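Cyclase (Streptomyces sp. R1128, PDB 3TFZ) probably cyclises and aromatises the nascent polyketide chain of the R1128 pathway, as an aromatase/cyclase of the helix-grip, Bet v 1-like superfamily. Local coordinates at residues G48-L54 / W65-L71; A17-W21 / L71-V77. All coordinates share one frame; numbering follows the deposited sequence.

Contact 1 (G48-L54 / W65-L71)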
ATOM      1  N   GLY A  48       9.222 -25.104  -6.237  1.00 34.30           N
ATOM      2  CA  GLY A  48       9.538 -23.706  -5.918  1.00 28.87           C
ATOM      3  C   GLY A  48       9.570 -22.621  -7.015  1.00 25.37           C
ATOM      4  O   GLY A  48       9.933 -21.457  -6.756  1.00 23.60           O
ATOM      5  N   TYR A  49       9.273 -22.984  -8.248  1.00 23.33           N
ATOM      6  CA  TYR A  49       9.349 -22.042  -9.350  1.00 22.50           C
ATOM      7  C   TYR A  49       8.304 -22.403 -10.430  1.00 20.85           C
ATOM      8  O   TYR A  49       7.972 -23.582 -10.595  1.00 24.29           O
ATOM      9  CB  TYR A  49      10.819 -21.982  -9.916  1.00 24.35           C
ATOM     10  CG  TYR A  49      11.174 -23.172 -10.841  1.00 31.06           C
ATOM     11  CD1 TYR A  49      11.609 -24.388 -10.313  1.00 30.81           C
ATOM     12  CD2 TYR A  49      11.064 -23.061 -12.234  1.00 28.49           C
ATOM     13  CE1 TYR A  49      11.938 -25.416 -11.143  1.00 36.13           C
ATOM     14  CE2 TYR A  49      11.386 -24.082 -13.051  1.00 30.77           C
ATOM     15  CZ  TYR A  49      11.805 -25.262 -12.513  1.00 36.80           C
ATOM     16  OH  TYR A  49      12.115 -26.324 -13.362  1.00 43.55           O
ATOM     17  N   GLN A  50       7.789 -21.395 -11.123  1.00 18.69           N
ATOM     18  CA  GLN A  50       6.941 -21.494 -12.295  1.00 20.69           C
ATOM     19  C   GLN A  50       7.425 -20.452 -13.335  1.00 22.72           C
ATOM     20  O   GLN A  50       7.664 -19.291 -12.994  1.00 20.56           O
ATOM     21  CB  GLN A  50       5.505 -21.053 -11.968  1.00 19.93           C
ATOM     22  CG  GLN A  50       4.676 -22.004 -11.137  1.00 22.55           C
ATOM     23  CD  GLN A  50       3.557 -21.331 -10.434  1.00 21.58           C
ATOM     24  OE1 GLN A  50       3.506 -20.092 -10.437  1.00 24.59           O
ATOM     25  NE2 GLN A  50       2.626 -22.125  -9.812  1.00 17.58           N
ATOM     26  N   VAL A  51       7.569 -20.876 -14.601  1.00 25.42           N
ATOM     27  CA  VAL A  51       7.735 -19.924 -15.676  1.00 25.36           C
ATOM     28  C   VAL A  51       6.430 -19.918 -16.462  1.00 26.28           C
ATOM     29  O   VAL A  51       5.887 -20.966 -16.902  1.00 27.14           O
ATOM     30  CB  VAL A  51       8.981 -20.216 -16.597  1.00 27.97           C
ATOM     31  CG1 VAL A  51       9.163 -19.116 -17.673  1.00 25.33           C
ATOM     32  CG2 VAL A  51      10.246 -20.354 -15.794  1.00 27.08           C
ATOM     33  N   VAL A  52       5.971 -18.716 -16.755  1.00 25.87           N
ATOM     34  CA  VAL A  52       4.564 -18.591 -17.114  1.00 25.83           C
ATOM     35  C   VAL A  52       4.396 -17.541 -18.202  1.00 25.60           C
ATOM     36  O   VAL A  52       4.863 -16.415 -18.099  1.00 24.44           O
ATOM     37  CB  VAL A  52       3.639 -18.393 -15.778  1.00 22.53           C
ATOM     38  CG1 VAL A  52       3.205 -17.025 -15.646  1.00 25.75           C
ATOM     39  CG2 VAL A  52       2.433 -19.176 -15.825  1.00 24.74           C
ATOM     40  N   ARG A  53       3.709 -17.941 -19.249  1.00 26.12           N
ATOM     41  CA  ARG A  53       3.298 -17.033 -20.302  1.00 27.26           C
ATOM     42  C   ARG A  53       1.878 -16.416 -20.064  1.00 24.56           C
ATOM     43  O   ARG A  53       0.970 -17.115 -19.767  1.00 21.94           O
ATOM     44  CB  ARG A  53       3.389 -17.776 -21.611  1.00 30.23           C
ATOM     45  CG  ARG A  53       2.789 -17.071 -22.737  1.00 35.59           C
ATOM     46  CD  ARG A  53       3.258 -15.714 -22.681  1.00 36.85           C
ATOM     47  NE  ARG A  53       3.429 -15.124 -24.016  1.00 45.95           N
ATOM     48  CZ  ARG A  53       4.163 -15.658 -24.970  1.00 46.59           C
ATOM     49  NH1 ARG A  53       4.660 -16.872 -24.750  1.00 45.76           N
ATOM     50  NH2 ARG A  53       4.319 -15.011 -26.147  1.00 51.27           N
ATOM     51  N   LEU A  54       1.747 -15.086 -20.154  1.00 25.30           N
ATOM     52  CA  LEU A  54       0.513 -14.370 -19.764  1.00 25.06           C
ATOM     53  C   LEU A  54       0.025 -13.473 -20.879  1.00 25.15           C
ATOM     54  O   LEU A  54       0.766 -12.712 -21.417  1.00 28.17           O
ATOM     55  CB  LEU A  54       0.751 -13.555 -18.482  1.00 23.69           C
ATOM     56  CG  LEU A  54       0.983 -14.355 -17.172  1.00 29.11           C
ATOM     57  CD1 LEU A  54       1.944 -13.733 -16.185  1.00 26.91           C
ATOM     58  CD2 LEU A  54      -0.345 -14.602 -16.485  1.00 33.05           C
ATOM     59  N   TRP A  65       3.474 -11.251 -21.995  1.00 31.10           N
ATOM     60  CA  TRP A  65       4.763 -11.360 -21.360  1.00 29.61           C
ATOM     61  C   TRP A  65       4.937 -12.716 -20.708  1.00 28.10           C
ATOM     62  O   TRP A  65       3.995 -13.520 -20.566  1.00 27.49           O
ATOM     63  CB  TRP A  65       5.039 -10.194 -20.344  1.00 29.42           C
ATOM     64  CG  TRP A  65       4.100 -10.116 -19.223  1.00 30.10           C
ATOM     65  CD1 TRP A  65       4.024 -10.974 -18.140  1.00 28.19           C
ATOM     66  CD2 TRP A  65       3.010  -9.167 -19.066  1.00 31.43           C
ATOM     67  NE1 TRP A  65       2.959 -10.610 -17.315  1.00 27.29           N
ATOM     68  CE2 TRP A  65       2.318  -9.522 -17.849  1.00 28.56           C
ATOM     69  CE3 TRP A  65       2.554  -8.061 -19.826  1.00 29.19           C
ATOM     70  CZ2 TRP A  65       1.264  -8.759 -17.332  1.00 30.45           C
ATOM     71  CZ3 TRP A  65       1.454  -7.330 -19.336  1.00 30.38           C
ATOM     72  CH2 TRP A  65       0.828  -7.674 -18.096  1.00 31.61           C
ATOM     73  N   THR A  66       6.180 -12.949 -20.303  1.00 27.29           N
ATOM     74  CA  THR A  66       6.646 -14.172 -19.677  1.00 23.71           C
ATOM     75  C   THR A  66       7.319 -13.828 -18.344  1.00 21.60           C
ATOM     76  O   THR A  66       8.233 -13.079 -18.360  1.00 17.98           O
ATOM     77  CB  THR A  66       7.682 -14.836 -20.605  1.00 24.69           C
ATOM     78  OG1 THR A  66       6.980 -15.487 -21.642  1.00 26.94           O
ATOM     79  CG2 THR A  66       8.487 -15.888 -19.883  1.00 23.34           C
ATOM     80  N   SER A  67       6.877 -14.409 -17.225  1.00 20.46           N
ATOM     81  CA  SER A  67       7.638 -14.258 -15.989  1.00 22.54           C
ATOM     82  C   SER A  67       8.068 -15.501 -15.351  1.00 21.74           C
ATOM     83  O   SER A  67       7.369 -16.556 -15.411  1.00 21.84           O
ATOM     84  CB  SER A  67       6.876 -13.485 -14.901  1.00 20.42           C
ATOM     85  OG  SER A  67       5.629 -14.045 -14.894  1.00 29.07           O
ATOM     86  N   ARG A  68       9.232 -15.358 -14.699  1.00 21.60           N
ATOM     87  CA  ARG A  68       9.743 -16.375 -13.789  1.00 21.65           C
ATOM     88  C   ARG A  68       9.277 -16.006 -12.405  1.00 19.94           C
ATOM     89  O   ARG A  68       9.597 -14.918 -11.903  1.00 19.49           O
ATOM     90  CB  ARG A  68      11.228 -16.534 -13.858  1.00 22.08           C
ATOM     91  CG  ARG A  68      11.710 -17.668 -12.898  1.00 28.88           C
ATOM     92  CD  ARG A  68      13.267 -17.775 -12.794  1.00 34.49           C
ATOM     93  NE  ARG A  68      13.679 -18.667 -13.885  1.00 47.91           N
ATOM     94  CZ  ARG A  68      13.771 -19.997 -13.741  1.00 52.80           C
ATOM     95  NH1 ARG A  68      13.560 -20.549 -12.523  1.00 49.16           N
ATOM     96  NH2 ARG A  68      14.116 -20.770 -14.785  1.00 55.74           N
ATOM     97  N   ARG A  69       8.423 -16.876 -11.836  1.00 19.62           N
ATOM     98  CA  ARG A  69       7.942 -16.751 -10.406  1.00 18.17           C
ATOM     99  C   ARG A  69       8.679 -17.701  -9.502  1.00 19.34           C
ATOM    100  O   ARG A  69       8.666 -18.921  -9.761  1.00 21.59           O
ATOM    101  CB  ARG A  69       6.436 -17.013 -10.270  1.00 15.56           C
ATOM    102  CG  ARG A  69       5.590 -15.996 -11.158  1.00 12.47           C
ATOM    103  CD  ARG A  69       4.249 -16.599 -11.620  1.00 19.90           C
ATOM    104  NE  ARG A  69       3.486 -17.479 -10.642  1.00 20.77           N
ATOM    105  CZ  ARG A  69       2.628 -17.034  -9.716  1.00 19.51           C
ATOM    106  NH1 ARG A  69       2.389 -15.721  -9.596  1.00 19.59           N
ATOM    107  NH2 ARG A  69       2.001 -17.908  -8.919  1.00 19.72           N
ATOM    108  N   ASP A  70       9.342 -17.160  -8.480  1.00 17.56           N
ATOM    109  CA  ASP A  70      10.035 -17.977  -7.513  1.00 20.30           C
ATOM    110  C   ASP A  70       9.149 -17.995  -6.316  1.00 20.18           C
ATOM    111  O   ASP A  70       8.956 -16.962  -5.717  1.00 21.36           O
ATOM    112  CB  ASP A  70      11.415 -17.402  -7.200  1.00 21.60           C
ATOM    113  CG  ASP A  70      12.427 -17.583  -8.434  1.00 28.72           C
ATOM    114  OD1 ASP A  70      12.508 -18.739  -9.000  1.00 33.77           O
ATOM    115  OD2 ASP A  70      13.125 -16.588  -8.874  1.00 32.20           O
ATOM    116  N   LEU A  71       8.567 -19.138  -5.976  1.00 19.93           N
ATOM    117  CA  LEU A  71       7.552 -19.187  -4.943  1.00 20.60           C
ATOM    118  C   LEU A  71       8.156 -19.683  -3.610  1.00 23.36           C
ATOM    119  O   LEU A  71       8.870 -20.668  -3.596  1.00 22.86           O
ATOM    120  CB  LEU A  71       6.378 -20.119  -5.363  1.00 21.50           C
ATOM    121  CG  LEU A  71       5.377 -19.705  -6.514  1.00 21.24           C
ATOM    122  CD1 LEU A  71       5.922 -20.082  -7.883  1.00 22.20           C
ATOM    123  CD2 LEU A  71       4.047 -20.415  -6.265  1.00 22.87           C
TER

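Contact 2 (A17-W21 / L71-V77)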
ATOM      1  N   ALA A  17      -3.678 -16.087   6.114  1.00 16.03           N
ATOM      2  CA  ALA A  17      -2.538 -15.832   5.218  1.00 15.44           C
ATOM      3  C   ALA A  17      -2.289 -17.035   4.361  1.00 16.15           C
ATOM      4  O   ALA A  17      -1.936 -16.893   3.235  1.00 19.11           O
ATOM      5  CB  ALA A  17      -1.303 -15.397   6.039  1.00 11.44           C
ATOM      6  N   ASP A  18      -2.529 -18.219   4.870  1.00 19.41           N
ATOM      7  CA  ASP A  18      -2.463 -19.475   4.144  1.00 22.25           C
ATOM      8  C   ASP A  18      -3.485 -19.566   2.994  1.00 22.09           C
ATOM      9  O   ASP A  18      -3.169 -20.092   1.939  1.00 23.02           O
ATOM     10  CB  ASP A  18      -2.578 -20.709   5.122  1.00 24.19           C
ATOM     11  CG  ASP A  18      -1.328 -20.879   6.013  1.00 30.25           C
ATOM     12  OD1 ASP A  18      -0.273 -20.178   5.818  1.00 39.82           O
ATOM     13  OD2 ASP A  18      -1.345 -21.691   6.941  1.00 37.54           O
ATOM     14  N   LEU A  19      -4.703 -19.059   3.183  1.00 22.58           N
ATOM     15  CA  LEU A  19      -5.633 -19.071   2.095  1.00 21.73           C
ATOM     16  C   LEU A  19      -5.224 -18.075   0.962  1.00 20.75           C
ATOM     17  O   LEU A  19      -5.355 -18.340  -0.291  1.00 21.62           O
ATOM     18  CB  LEU A  19      -7.002 -18.825   2.655  1.00 23.66           C
ATOM     19  CG  LEU A  19      -8.145 -18.879   1.624  1.00 24.91           C
ATOM     20  CD1 LEU A  19      -8.091 -20.299   0.956  1.00 28.62           C
ATOM     21  CD2 LEU A  19      -9.373 -18.718   2.435  1.00 24.13           C
ATOM     22  N   VAL A  20      -4.687 -16.936   1.375  1.00 17.62           N
ATOM     23  CA  VAL A  20      -4.173 -15.973   0.439  1.00 14.37           C
ATOM     24  C   VAL A  20      -2.994 -16.550  -0.328  1.00 14.84           C
ATOM     25  O   VAL A  20      -2.843 -16.269  -1.469  1.00 14.44           O
ATOM     26  CB  VAL A  20      -3.782 -14.694   1.178  1.00 13.54           C
ATOM     27  CG1 VAL A  20      -3.143 -13.698   0.235  1.00 10.24           C
ATOM     28  CG2 VAL A  20      -5.019 -14.054   1.859  1.00 11.50           C
ATOM     29  N   TRP A  21      -2.118 -17.300   0.348  1.00 17.09           N
ATOM     30  CA  TRP A  21      -1.022 -17.966  -0.289  1.00 17.01           C
ATOM     31  C   TRP A  21      -1.588 -18.879  -1.409  1.00 18.22           C
ATOM     32  O   TRP A  21      -1.123 -18.794  -2.551  1.00 17.12           O
ATOM     33  CB  TRP A  21      -0.207 -18.801   0.730  1.00 19.20           C
ATOM     34  CG  TRP A  21       0.866 -19.581  -0.041  1.00 20.30           C
ATOM     35  CD1 TRP A  21       0.911 -20.935  -0.299  1.00 21.15           C
ATOM     36  CD2 TRP A  21       1.980 -18.994  -0.723  1.00 21.04           C
ATOM     37  NE1 TRP A  21       2.018 -21.216  -1.095  1.00 21.41           N
ATOM     38  CE2 TRP A  21       2.650 -20.030  -1.411  1.00 20.75           C
ATOM     39  CE3 TRP A  21       2.481 -17.659  -0.815  1.00 22.60           C
ATOM     40  CZ2 TRP A  21       3.814 -19.787  -2.180  1.00 16.62           C
ATOM     41  CZ3 TRP A  21       3.581 -17.429  -1.531  1.00 18.03           C
ATOM     42  CH2 TRP A  21       4.281 -18.501  -2.179  1.00 19.94           C
ATOM     43  N   LEU A  71       8.567 -19.138  -5.976  1.00 19.93           N
ATOM     44  CA  LEU A  71       7.552 -19.187  -4.943  1.00 20.60           C
ATOM     45  C   LEU A  71       8.156 -19.683  -3.610  1.00 23.36           C
ATOM     46  O   LEU A  71       8.870 -20.668  -3.596  1.00 22.86           O
ATOM     47  CB  LEU A  71       6.378 -20.119  -5.363  1.00 21.50           C
ATOM     48  CG  LEU A  71       5.377 -19.705  -6.514  1.00 21.24           C
ATOM     49  CD1 LEU A  71       5.922 -20.082  -7.883  1.00 22.20           C
ATOM     50  CD2 LEU A  71       4.047 -20.415  -6.265  1.00 22.87           C
ATOM     51  N   ASP A  72       7.857 -19.000  -2.505  1.00 21.83           N
ATOM     52  CA  ASP A  72       8.484 -19.309  -1.212  1.00 22.60           C
ATOM     53  C   ASP A  72       7.381 -19.265  -0.167  1.00 20.97           C
ATOM     54  O   ASP A  72       7.100 -18.204   0.435  1.00 20.35           O
ATOM     55  CB  ASP A  72       9.533 -18.219  -0.919  1.00 22.80           C
ATOM     56  CG  ASP A  72      10.387 -18.528   0.288  1.00 24.55           C
ATOM     57  OD1 ASP A  72      11.514 -18.023   0.343  1.00 28.50           O
ATOM     58  OD2 ASP A  72       9.961 -19.258   1.172  1.00 24.73           O
ATOM     59  N   PRO A  73       6.665 -20.391  -0.031  1.00 20.63           N
ATOM     60  CA  PRO A  73       5.535 -20.437   0.878  1.00 19.70           C
ATOM     61  C   PRO A  73       5.938 -20.230   2.353  1.00 22.24           C
ATOM     62  O   PRO A  73       5.131 -19.756   3.143  1.00 23.35           O
ATOM     63  CB  PRO A  73       4.960 -21.837   0.647  1.00 20.53           C
ATOM     64  CG  PRO A  73       6.055 -22.636  -0.034  1.00 20.43           C
ATOM     65  CD  PRO A  73       6.848 -21.666  -0.799  1.00 21.62           C
ATOM     66  N   ALA A  74       7.176 -20.529   2.737  1.00 23.76           N
ATOM     67  CA  ALA A  74       7.523 -20.458   4.156  1.00 26.50           C
ATOM     68  C   ALA A  74       7.705 -18.963   4.438  1.00 25.89           C
ATOM     69  O   ALA A  74       7.278 -18.444   5.492  1.00 28.39           O
ATOM     70  CB  ALA A  74       8.769 -21.270   4.467  1.00 27.13           C
ATOM     71  N   ARG A  75       8.243 -18.279   3.441  1.00 24.66           N
ATOM     72  CA  ARG A  75       8.563 -16.848   3.543  1.00 25.39           C
ATOM     73  C   ARG A  75       7.260 -15.984   3.229  1.00 23.98           C
ATOM     74  O   ARG A  75       7.143 -14.833   3.674  1.00 23.98           O
ATOM     75  CB  ARG A  75       9.953 -16.587   2.818  1.00 23.79           C
ATOM     76  CG  ARG A  75      10.600 -15.273   2.998  1.00 26.56           C
ATOM     77  CD  ARG A  75      12.093 -15.217   3.507  1.00 32.82           C
ATOM     78  NE  ARG A  75      12.792 -16.030   2.581  1.00 28.70           N
ATOM     79  CZ  ARG A  75      13.932 -16.691   2.612  1.00 28.28           C
ATOM     80  NH1 ARG A  75      14.932 -16.644   3.521  1.00 36.01           N
ATOM     81  NH2 ARG A  75      14.034 -17.474   1.559  1.00 32.87           N
ATOM     82  N   ARG A  76       6.221 -16.652   2.660  1.00 23.46           N
ATOM     83  CA  ARG A  76       4.997 -16.094   2.003  1.00 21.98           C
ATOM     84  C   ARG A  76       5.289 -14.929   1.024  1.00 19.80           C
ATOM     85  O   ARG A  76       4.692 -13.821   1.135  1.00 18.43           O
ATOM     86  CB  ARG A  76       3.880 -15.671   2.948  1.00 22.91           C
ATOM     87  CG  ARG A  76       3.618 -16.524   4.148  1.00 30.20           C
ATOM     88  CD  ARG A  76       2.655 -15.738   5.115  1.00 29.40           C
ATOM     89  NE  ARG A  76       2.358 -16.494   6.304  1.00 26.10           N
ATOM     90  CZ  ARG A  76       1.606 -17.581   6.322  1.00 26.45           C
ATOM     91  NH1 ARG A  76       1.114 -18.041   5.207  1.00 28.74           N
ATOM     92  NH2 ARG A  76       1.336 -18.189   7.456  1.00 28.35           N
ATOM     93  N   VAL A  77       6.130 -15.236   0.051  1.00 17.34           N
ATOM     94  CA  VAL A  77       6.625 -14.289  -0.873  1.00 18.72           C
ATOM     95  C   VAL A  77       6.703 -14.992  -2.281  1.00 18.30           C
ATOM     96  O   VAL A  77       7.137 -16.164  -2.374  1.00 17.52           O
ATOM     97  CB  VAL A  77       8.083 -13.863  -0.445  1.00 21.87           C
ATOM     98  CG1 VAL A  77       8.819 -13.218  -1.655  1.00 22.43           C
ATOM     99  CG2 VAL A  77       8.040 -12.874   0.729  1.00 20.04           C
TER

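Contact 1 (G48-L54 / W65-L71)
Gln50 and Arg69 both turn CG away from their carbonyl carbons (chi1 -73° and -59°), and their side chains then run side by side from one hydrogen-bonded pair of the antiparallel strands. Gln50 continues extended, whereas Arg69 bends at chi3 and brings NE to 2.6 Å from Gln50 OE1, nearly in line with the amide C=O, with OE1 lying in the guanidinium plane. Arg69 NH2 adds a weaker bond to OE1, and amide and guanidinium lie almost coplanar. Both groups are buried: Arg69 NH2 also reaches Leu24 O, NH1 bonds Tyr30 OH, and Gln50 NE2 bonds Ala25 O. A methionine in place of Arg69 would probably leave Gln50 OE1 without its donors and Tyr30 OH without this partner. The strands form the hairpin 49-58/61-72 of the helix-grip sheet, where Gln50, Val52, Leu54, Trp65, Ser67 and Arg69 share one face. On it Leu54 CD1 meets Trp65 NE1 at 3.5 Å and Ser67 OG at 3.9 Å; NE1 and OG also hydrogen-bond a CXS molecule, probably from the crystallisation liquor, consistent with a pocket. On the opposite face of the sheet Val51 CG2 lies over the Arg68 guanidinium, offset toward its rim, while Arg68 NH1 stands 3.6 Å from Tyr49 CD2. At the hairpin's open end Leu71 N bonds Gly48 O at 2.8 Å, from above the carbonyl plane.

Contact 2 (A17-W21 / L71-V77)
The hairpin turn, with a G1 beta bulge, that links strands 61-72 and 77-82 of the helix-grip sheet packs here against the first turn of helix 17-25. Asp72 stands opposite two residues of the bulge, Arg76 and Val77, and Arg76 takes the left-handed backbone conformation. Trp21 carries much of the contact. Its CG lies anti to the backbone N (chi1 175°), and the indole reaches out from the helix to the turn. Pro73 CA sits over one face of the six-membered ring, 3.8 Å from its centroid, in a CH-pi contact, while Pro73 CB touches Trp21 NE1 at 3.5 Å. At the ring edge come Leu71 CB, 4.1 Å from Trp21 CZ2, and Val77 O, 3.7 Å from Trp21 CH2. That carbonyl is also the acceptor for Asp72 N, so the indole rim abuts the backbone pairing that closes the turn. Asp72 steadies the turn from its far side: OD2 accepts the backbone N of Arg75 in an Asx motif, and OD1 forms a salt bridge with Arg75 NH2. The Arg76 chain runs extended from CG to NE toward the helix start and spreads its guanidinium over Ala17. Ala17 CB lies over the centre of that group, 3.6 Å from Arg76 CZ, and Thr100 of the adjoining strand touches both residues. Asp18 comes to the guanidinium edge, its carboxylate turned 41° from that plane. Asp18 OD1 takes two bonds of the salt bridge, a weaker one from Arg76 NH2 and a short one of 2.6 Å from Arg76 NH1, and it lies in the guanidinium plane.

Strand 61-72 serves both contacts and Leu71 is their shared residue, its backbone N bonded to Gly48 O of the partner segment in contact 1 and its CB at the indole edge in contact 2. Contact 1 joins neighbouring strands within the sheet and is partly buried; its backbone bonds set the register, and its buried Gln50 and Arg69 are satisfied by each other and by residues around the hairpin. Contact 2 lies at the surface, joins the sheet's turn to a helix, and has no backbone bonds across it, relying on aromatic packing and a salt bridge. Their centres are about 16 Å apart, and in sequence contact 1 falls inside the loop that contact 2 closes.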